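Local coordinates for restriction endonuclease PacI (Pseudomonas alcaligenes, PDB 3M7K), which cuts DNA as an HNH restriction endonuclease, a rare cutter with an eight-base-pair target and a beta-beta-alpha-metal active site, here bound to its DNA product, at residues 32-37 with 42-47; 84-89 with 108-113. All coordinates share one frame; numbering follows the deposited sequence.

Contact 1: 32-37 with 42-47; sequences NLSYNA and HANTFT. With nucleotides of chain C; nucleotides of chain B.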
loop_
_atom_site.group_PDB
_atom_site.type_symbol
_atom_site.label_atom_id
_atom_site.label_comp_id
_atom_site.label_asym_id
_atom_site.label_seq_id
_atom_site.Cartn_x
_atom_site.Cartn_y
_atom_site.Cartn_z
ATOM N N ASN A 32 18.413 10.489 5.307
ATOM C CA ASN A 32 17.071 10.437 4.755
ATOM C C ASN A 32 16.043 10.842 5.799
ATOM O O ASN A 32 15.125 11.595 5.500
ATOM C CB ASN A 32 16.754 9.031 4.224
ATOM C CG ASN A 32 17.411 8.754 2.868
ATOM O OD1 ASN A 32 17.533 9.652 2.026
ATOM N ND2 ASN A 32 17.828 7.512 2.651
ATOM N N LEU A 33 16.194 10.313 7.013
ATOM C CA LEU A 33 15.280 10.601 8.107
ATOM C C LEU A 33 15.222 12.111 8.347
ATOM O O LEU A 33 14.131 12.677 8.434
ATOM C CB LEU A 33 15.702 9.834 9.369
ATOM C CG LEU A 33 14.753 9.819 10.566
ATOM C CD1 LEU A 33 15.021 8.602 11.434
ATOM C CD2 LEU A 33 14.934 11.088 11.378
ATOM N N SER A 34 16.391 12.748 8.422
ATOM C CA SER A 34 16.502 14.206 8.637
ATOM C C SER A 34 15.852 15.041 7.539
ATOM O O SER A 34 15.006 15.895 7.823
ATOM C CB SER A 34 17.966 14.626 8.782
ATOM O OG SER A 34 18.534 14.038 9.937
ATOM N N TYR A 35 16.262 14.788 6.294
ATOM C CA TYR A 35 15.688 15.421 5.120
ATOM C C TYR A 35 14.174 15.172 5.039
ATOM O O TYR A 35 13.410 16.106 4.807
ATOM C CB TYR A 35 16.380 14.895 3.850
ATOM C CG TYR A 35 15.896 15.501 2.537
ATOM C CD1 TYR A 35 16.378 16.740 2.090
ATOM C CD2 TYR A 35 14.988 14.827 1.725
ATOM C CE1 TYR A 35 15.947 17.288 0.889
ATOM C CE2 TYR A 35 14.546 15.376 0.507
ATOM C CZ TYR A 35 15.033 16.601 0.105
ATOM O OH TYR A 35 14.604 17.128 -1.087
ATOM N N ASN A 36 13.745 13.921 5.222
ATOM C CA ASN A 36 12.314 13.594 5.153
ATOM C C ASN A 36 11.490 14.351 6.198
ATOM O O ASN A 36 10.427 14.873 5.881
ATOM C CB ASN A 36 12.070 12.088 5.240
ATOM C CG ASN A 36 12.617 11.338 4.020
ATOM O OD1 ASN A 36 12.945 11.949 2.992
ATOM N ND2 ASN A 36 12.711 10.021 4.126
ATOM N N ALA A 37 11.996 14.392 7.432
ATOM C CA ALA A 37 11.326 15.058 8.549
ATOM C C ALA A 37 11.110 16.533 8.242
ATOM O O ALA A 37 10.003 17.059 8.418
ATOM C CB ALA A 37 12.150 14.907 9.827
ATOM N N HIS A 42 7.673 17.102 9.953
ATOM C CA HIS A 42 7.667 16.252 11.141
ATOM C C HIS A 42 8.828 16.640 12.044
ATOM O O HIS A 42 9.908 17.003 11.568
ATOM C CB HIS A 42 7.743 14.759 10.784
ATOM C CG HIS A 42 6.609 14.283 9.923
ATOM N ND1 HIS A 42 5.284 14.502 10.242
ATOM C CD2 HIS A 42 6.607 13.599 8.753
ATOM C CE1 HIS A 42 4.515 13.978 9.303
ATOM N NE2 HIS A 42 5.293 13.423 8.390
ATOM N N ALA A 43 8.585 16.594 13.348
ATOM C CA ALA A 43 9.644 16.779 14.320
ATOM C C ALA A 43 10.596 15.573 14.270
ATOM O O ALA A 43 10.237 14.502 13.769
ATOM C CB ALA A 43 9.053 16.958 15.711
ATOM N N ASN A 44 11.821 15.784 14.743
ATOM C CA ASN A 44 12.847 14.752 14.838
ATOM C C ASN A 44 13.621 14.928 16.143
ATOM O O ASN A 44 14.481 15.802 16.234
ATOM C CB ASN A 44 13.815 14.849 13.652
ATOM C CG ASN A 44 14.928 13.809 13.714
ATOM O OD1 ASN A 44 14.872 12.868 14.509
ATOM N ND2 ASN A 44 15.941 13.969 12.860
ATOM N N THR A 45 13.316 14.102 17.144
ATOM C CA THR A 45 14.024 14.167 18.420
ATOM C C THR A 45 15.206 13.187 18.561
ATOM O O THR A 45 15.944 13.262 19.553
ATOM C CB THR A 45 13.067 14.073 19.648
ATOM O OG1 THR A 45 12.395 12.809 19.637
ATOM C CG2 THR A 45 12.034 15.201 19.628
ATOM N N PHE A 46 15.409 12.290 17.584
ATOM C CA PHE A 46 16.676 11.540 17.480
ATOM C C PHE A 46 17.848 12.506 17.269
ATOM O O PHE A 46 17.700 13.505 16.564
ATOM C CB PHE A 46 16.689 10.613 16.258
ATOM C CG PHE A 46 15.979 9.308 16.454
ATOM C CD1 PHE A 46 14.762 9.074 15.818
ATOM C CD2 PHE A 46 16.549 8.295 17.223
ATOM C CE1 PHE A 46 14.101 7.871 15.963
ATOM C CE2 PHE A 46 15.896 7.082 17.389
ATOM C CZ PHE A 46 14.666 6.862 16.752
ATOM N N THR A 47 18.998 12.205 17.866
ATOM C CA THR A 47 20.281 12.730 17.384
ATOM C C THR A 47 20.912 11.621 16.563
ATOM O O THR A 47 20.489 10.461 16.662
ATOM C CB THR A 47 21.258 13.083 18.518
ATOM O OG1 THR A 47 21.511 11.919 19.328
ATOM C CG2 THR A 47 20.722 14.239 19.360
ATOM P P DA C 2 12.597 3.796 3.755
ATOM O OP1 DA C 2 12.288 2.352 3.820
ATOM O OP2 DA C 2 13.376 4.420 4.848
ATOM O "O5'" DA C 2 13.306 4.178 2.380
ATOM C "C5'" DA C 2 13.198 3.285 1.246
ATOM C "C4'" DA C 2 14.362 3.487 0.284
ATOM O "O4'" DA C 2 14.273 4.803 -0.318
ATOM C "C3'" DA C 2 15.761 3.442 0.888
ATOM O "O3'" DA C 2 16.676 2.840 -0.068
ATOM C "C2'" DA C 2 16.114 4.905 1.173
ATOM C "C1'" DA C 2 15.359 5.639 0.059
ATOM N N9 DA C 2 14.741 6.918 0.423
ATOM C C8 DA C 2 14.562 7.484 1.659
ATOM N N7 DA C 2 13.954 8.656 1.643
ATOM C C5 DA C 2 13.703 8.864 0.295
ATOM C C6 DA C 2 13.064 9.910 -0.406
ATOM N N6 DA C 2 12.548 10.978 0.213
ATOM N N1 DA C 2 12.976 9.811 -1.764
ATOM C C2 DA C 2 13.501 8.736 -2.367
ATOM N N3 DA C 2 14.126 7.679 -1.807
ATOM C C4 DA C 2 14.183 7.811 -0.466
ATOM P P DC B 5 15.941 20.269 -2.527
ATOM O OP1 DC B 5 15.365 21.630 -2.661
ATOM O OP2 DC B 5 15.379 19.357 -1.500
ATOM O "O5'" DC B 5 15.884 19.568 -3.958
ATOM C "C5'" DC B 5 15.714 18.183 -4.008
ATOM C "C4'" DC B 5 16.260 17.602 -5.290
ATOM O "O4'" DC B 5 17.505 16.915 -4.998
ATOM C "C3'" DC B 5 15.299 16.554 -5.840
ATOM O "O3'" DC B 5 15.387 16.445 -7.256
ATOM C "C2'" DC B 5 15.775 15.276 -5.170
ATOM C "C1'" DC B 5 17.284 15.506 -5.060
ATOM N N1 DC B 5 17.859 14.774 -3.890
ATOM C C2 DC B 5 18.742 13.705 -4.129
ATOM O O2 DC B 5 19.049 13.403 -5.288
ATOM N N3 DC B 5 19.255 13.023 -3.073
ATOM C C4 DC B 5 18.914 13.363 -1.820
ATOM N N4 DC B 5 19.458 12.653 -0.824
ATOM C C5 DC B 5 18.012 14.449 -1.552
ATOM C C6 DC B 5 17.509 15.116 -2.609
ATOM P P DA C 3 18.088 2.279 0.458
ATOM O OP1 DA C 3 18.001 0.803 0.581
ATOM O OP2 DA C 3 18.541 3.082 1.626
ATOM O "O5'" DA C 3 19.022 2.680 -0.750
ATOM C "C5'" DA C 3 19.221 1.820 -1.854
ATOM C "C4'" DA C 3 20.026 2.539 -2.938
ATOM O "O4'" DA C 3 19.467 3.861 -3.140
ATOM C "C3'" DA C 3 21.501 2.809 -2.646
ATOM O "O3'" DA C 3 22.195 2.947 -3.879
ATOM C "C2'" DA C 3 21.469 4.157 -1.930
ATOM C "C1'" DA C 3 20.379 4.870 -2.731
ATOM N N9 DA C 3 19.631 5.880 -1.977
ATOM C C8 DA C 3 19.320 5.879 -0.646
ATOM N N7 DA C 3 18.619 6.925 -0.270
ATOM C C5 DA C 3 18.473 7.667 -1.443
ATOM C C6 DA C 3 17.823 8.892 -1.750
ATOM N N6 DA C 3 17.180 9.646 -0.855
ATOM N N1 DA C 3 17.851 9.321 -3.030
ATOM C C2 DA C 3 18.491 8.595 -3.956
ATOM N N3 DA C 3 19.127 7.436 -3.793
ATOM C C4 DA C 3 19.083 7.027 -2.502
#

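Contact 2: 84-89 with 108-113; sequences YHIQCL and ACFICN. With ZN (zinc ion), chain D; MG (magnesium ion), chain F; nucleotides of chain C.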
loop_
_atom_site.group_PDB
_atom_site.type_symbol
_atom_site.label_atom_id
_atom_site.label_comp_id
_atom_site.label_asym_id
_atom_site.label_seq_id
_atom_site.Cartn_x
_atom_site.Cartn_y
_atom_site.Cartn_z
ATOM N N TYR A 84 16.424 2.747 -7.475
ATOM C CA TYR A 84 17.496 1.855 -7.013
ATOM C C TYR A 84 17.018 0.746 -6.097
ATOM O O TYR A 84 16.028 0.915 -5.379
ATOM C CB TYR A 84 18.603 2.655 -6.328
ATOM C CG TYR A 84 19.088 3.793 -7.190
ATOM C CD1 TYR A 84 19.615 3.546 -8.456
ATOM C CD2 TYR A 84 18.994 5.113 -6.751
ATOM C CE1 TYR A 84 20.063 4.595 -9.277
ATOM C CE2 TYR A 84 19.436 6.177 -7.561
ATOM C CZ TYR A 84 19.964 5.905 -8.810
ATOM O OH TYR A 84 20.387 6.952 -9.598
ATOM N N HIS A 85 17.751 -0.364 -6.114
ATOM C CA HIS A 85 17.502 -1.539 -5.271
ATOM C C HIS A 85 17.610 -1.186 -3.790
ATOM O O HIS A 85 18.667 -0.714 -3.340
ATOM C CB HIS A 85 18.527 -2.626 -5.630
ATOM C CG HIS A 85 18.452 -3.863 -4.784
ATOM N ND1 HIS A 85 19.522 -4.729 -4.640
ATOM C CD2 HIS A 85 17.442 -4.386 -4.048
ATOM C CE1 HIS A 85 19.165 -5.730 -3.849
ATOM N NE2 HIS A 85 17.914 -5.532 -3.458
ATOM N N ILE A 86 16.521 -1.406 -3.044
ATOM C CA ILE A 86 16.471 -1.117 -1.593
ATOM C C ILE A 86 17.178 -2.230 -0.822
ATOM O O ILE A 86 16.904 -3.411 -1.051
ATOM C CB ILE A 86 15.014 -0.979 -1.114
ATOM C CG1 ILE A 86 14.321 0.140 -1.910
ATOM C CG2 ILE A 86 14.940 -0.777 0.428
ATOM C CD1 ILE A 86 12.840 0.288 -1.669
ATOM N N GLN A 87 18.080 -1.852 0.082
ATOM C CA GLN A 87 18.993 -2.800 0.713
ATOM C C GLN A 87 19.003 -2.659 2.226
ATOM O O GLN A 87 19.753 -3.349 2.927
ATOM C CB GLN A 87 20.398 -2.606 0.157
ATOM C CG GLN A 87 20.493 -2.852 -1.341
ATOM C CD GLN A 87 21.717 -2.189 -1.957
ATOM O OE1 GLN A 87 22.849 -2.485 -1.573
ATOM N NE2 GLN A 87 21.490 -1.279 -2.915
ATOM N N CYS A 88 18.164 -1.761 2.729
ATOM C CA CYS A 88 18.017 -1.609 4.158
ATOM C C CYS A 88 16.569 -1.339 4.573
ATOM O O CYS A 88 15.711 -0.981 3.740
ATOM C CB CYS A 88 18.943 -0.508 4.682
ATOM S SG CYS A 88 18.461 1.130 4.174
ATOM N N LEU A 89 16.316 -1.545 5.856
ATOM C CA LEU A 89 14.997 -1.310 6.436
ATOM C C LEU A 89 14.884 0.116 6.910
ATOM O O LEU A 89 15.877 0.716 7.328
ATOM C CB LEU A 89 14.744 -2.270 7.593
ATOM C CG LEU A 89 14.851 -3.748 7.210
ATOM C CD1 LEU A 89 14.481 -4.578 8.393
ATOM C CD2 LEU A 89 13.960 -4.118 6.014
ATOM N N ALA A 108 10.679 -0.629 10.025
ATOM C CA ALA A 108 9.733 -1.178 9.056
ATOM C C ALA A 108 10.350 -1.306 7.656
ATOM O O ALA A 108 11.066 -0.409 7.203
ATOM C CB ALA A 108 8.453 -0.316 8.996
ATOM N N CYS A 109 10.041 -2.399 6.962
ATOM C CA CYS A 109 10.465 -2.538 5.579
ATOM C C CYS A 109 9.607 -1.596 4.744
ATOM O O CYS A 109 8.509 -1.174 5.175
ATOM C CB CYS A 109 10.323 -4.000 5.079
ATOM S SG CYS A 109 8.601 -4.596 4.731
ATOM N N PHE A 110 10.096 -1.225 3.575
ATOM C CA PHE A 110 9.388 -0.233 2.750
ATOM C C PHE A 110 8.021 -0.724 2.271
ATOM O O PHE A 110 7.108 0.090 2.015
ATOM C CB PHE A 110 10.262 0.171 1.561
ATOM C CG PHE A 110 9.866 1.486 0.908
ATOM C CD1 PHE A 110 9.406 2.562 1.671
ATOM C CD2 PHE A 110 9.992 1.647 -0.479
ATOM C CE1 PHE A 110 9.045 3.762 1.079
ATOM C CE2 PHE A 110 9.675 2.874 -1.097
ATOM C CZ PHE A 110 9.199 3.939 -0.316
ATOM N N ILE A 111 7.860 -2.045 2.155
ATOM C CA ILE A 111 6.544 -2.598 1.797
ATOM C C ILE A 111 5.523 -2.313 2.912
ATOM O O ILE A 111 4.447 -1.777 2.643
ATOM C CB ILE A 111 6.609 -4.106 1.399
ATOM C CG1 ILE A 111 7.253 -4.246 0.012
ATOM C CG2 ILE A 111 5.204 -4.740 1.421
ATOM C CD1 ILE A 111 7.500 -5.704 -0.492
ATOM N N CYS A 112 5.853 -2.662 4.159
ATOM C CA CYS A 112 4.905 -2.443 5.251
ATOM C C CYS A 112 4.723 -0.954 5.522
ATOM O O CYS A 112 3.628 -0.499 5.856
ATOM C CB CYS A 112 5.385 -3.133 6.535
ATOM S SG CYS A 112 5.266 -4.927 6.437
ATOM N N ASN A 113 5.802 -0.191 5.403
ATOM C CA ASN A 113 5.709 1.249 5.649
ATOM C C ASN A 113 4.680 1.880 4.703
ATOM O O ASN A 113 3.845 2.704 5.131
ATOM C CB ASN A 113 7.095 1.948 5.518
ATOM C CG ASN A 113 7.311 3.018 6.598
ATOM O OD1 ASN A 113 6.374 3.381 7.334
ATOM N ND2 ASN A 113 8.530 3.507 6.710
HETATM ZN ZN ZN D . 7.533 -5.511 6.595
HETATM MG MG MG F . 5.259 5.147 8.374
ATOM P P DA C 3 18.088 2.279 0.458
ATOM O OP1 DA C 3 18.001 0.803 0.581
ATOM O OP2 DA C 3 18.541 3.082 1.626
ATOM O "O5'" DA C 3 19.022 2.680 -0.750
ATOM C "C5'" DA C 3 19.221 1.820 -1.854
ATOM C "C4'" DA C 3 20.026 2.539 -2.938
ATOM O "O4'" DA C 3 19.467 3.861 -3.140
ATOM C "C3'" DA C 3 21.501 2.809 -2.646
ATOM O "O3'" DA C 3 22.195 2.947 -3.879
ATOM C "C2'" DA C 3 21.469 4.157 -1.930
ATOM C "C1'" DA C 3 20.379 4.870 -2.731
ATOM N N9 DA C 3 19.631 5.880 -1.977
ATOM C C8 DA C 3 19.320 5.879 -0.646
ATOM N N7 DA C 3 18.619 6.925 -0.270
ATOM C C5 DA C 3 18.473 7.667 -1.443
ATOM C C6 DA C 3 17.823 8.892 -1.750
ATOM N N6 DA C 3 17.180 9.646 -0.855
ATOM N N1 DA C 3 17.851 9.321 -3.030
ATOM C C2 DA C 3 18.491 8.595 -3.956
ATOM N N3 DA C 3 19.127 7.436 -3.793
ATOM C C4 DA C 3 19.083 7.027 -2.502
ATOM P P DG C 4 23.573 2.181 -4.176
ATOM O OP1 DG C 4 23.335 0.728 -4.204
ATOM O OP2 DG C 4 24.561 2.685 -3.212
ATOM O "O5'" DG C 4 24.012 2.721 -5.614
ATOM C "C5'" DG C 4 23.015 3.058 -6.560
ATOM C "C4'" DG C 4 22.923 4.557 -6.777
ATOM O "O4'" DG C 4 22.687 5.273 -5.553
ATOM C "C3'" DG C 4 24.171 5.229 -7.330
ATOM O "O3'" DG C 4 24.003 5.345 -8.726
ATOM C "C2'" DG C 4 24.237 6.593 -6.628
ATOM C "C1'" DG C 4 22.898 6.615 -5.916
ATOM N N9 DG C 4 22.740 7.413 -4.708
ATOM C C8 DG C 4 23.146 7.121 -3.425
ATOM N N7 DG C 4 22.816 8.039 -2.557
ATOM C C5 DG C 4 22.147 8.986 -3.314
ATOM C C6 DG C 4 21.550 10.204 -2.940
ATOM O O6 DG C 4 21.480 10.694 -1.814
ATOM N N1 DG C 4 20.968 10.869 -4.022
ATOM C C2 DG C 4 20.962 10.404 -5.318
ATOM N N2 DG C 4 20.353 11.164 -6.241
ATOM N N3 DG C 4 21.520 9.261 -5.686
ATOM C C4 DG C 4 22.089 8.614 -4.637
HETATM O O HOH W 1 3.274 4.282 7.414
HETATM O O HOH W 2 4.176 6.725 9.670
#

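Contact 1: 32-37 with 42-47
Leu-33 and Asn-44 meet where the loop 42-47 folds back along helix 25-40. The CD2 methyl of Leu-33 lies against the whole carboxamide of Asn-44, nearest to its ND2 at 3.4 Å, while the other methyl, CD1, approaches Phe-46 CD1 at 4.4 Å; the fork of the leucine thus serves two loop residues. Asn-44 reaches the helix because its CG stands anti to the backbone N (chi1 179°), which carries the amide across to Leu-33, the two side chains meeting at a slant, and a weak bond from Phe-46 N to OD1 ties the same amide back to its own loop. One turn further on, Ala-37 CB packs on Asn-44 CB and on the carbonyl O of His-42. The backbone closes the corner: His-42 N donates to Ala-37 O at 2.8 Å.

The other side of the helix reads DNA. Asn-32 and Asn-36 each turn a carboxamide to the Hoogsteen edge of an adenine: OD1 accepts from N6 and ND2 donates to N7, on DA3 of chain C for Asn-32 (ND2 to N7 3.1 Å) and on DA2 of chain C for Asn-36 (OD1 to N6 3.0 Å). The Tyr-35 ring has C5 of DC5 of chain B over one face, offset toward the rim, and OP2 in its plane at the hydroxyl edge; the bond from OH to OP2 is implausibly short, so its exact length is doubtful.

Behind the loop, Tyr-100 bonds to the backbone of Ala-43 and Thr-45, Phe-46 meets Trp-54 of helix 48-55 edge-to-face, and Thr-47 N-caps that helix through OG1.

Contact 2: 84-89 with 108-113
The beta-beta-alpha-metal site of this HNH nuclease supplies one half of the contact: segment 108-113 runs from the end of strand 105-108 into helix 110-116. The other half, the loop segment 84-89, leads into the partner strand 90-93. Two apolar pairs join them. Ile-86 sends CD1 to Phe-110 CD2 at 3.4 Å, the side chains crossing at about a right angle, and Leu-89 rests CD2 on Cys-109 CB. Phe-110 can meet the isoleucine because its CG stands anti to the backbone N (chi1 -161°).

Cys-109 has three tasks: its CB receives Leu-89, its SG binds zinc at 2.3 Å, and the same SG caps the helix by accepting from Cys-112 N. Cys-112 SG is the second zinc ligand from this segment; Cys-63 and Cys-66 complete the four. One residue on, Asn-113 OD1 binds magnesium at 2.3 Å, alongside Asp-92, a DNA phosphate and two waters, one of which also donates to Asn-113 O.

Segment 84-89 grips the DNA backbone. Gln-87 N donates to OP1 of DA3 of chain C at 2.7 Å. Its NE2 donates to the carbonyl O of His-85 at 2.9 Å. The same NE2 also bonds OP1 of DG4 of chain C, which holds the amide between protein and phosphate, while Tyr-84 lays a ring face on C4' of DG4.

A two-stranded hairpin followed by a helix that carries a ligand of the active-site metal is characteristic of the beta-beta-alpha-metal fold; a cysteine-bound zinc at the start of that helix, probably structural, occurs in some of its members.

Overall arrangement
From the N terminus the chain builds the first four-cysteine zinc site, whose last ligand lies in the first turn of helix 25-40, the helix that reads adenines. Contact 1 closes the short turn at its end, four residues separating the segments, and leads into helix 48-55. Contact 2 opens after helix 70-74. It closes a longer loop, 18 residues holding nearly all of the hairpin 90-93/105-108, and ties the approach to its first strand to the start of helix 110-116. The loops follow in series, neither enclosing the other; the centres of contacts 1 and 2 lie about 17 Å apart. Both reach DA3 of chain C, contact 1 at its base and contact 2 at its phosphate, so base recognition and backbone grip converge there.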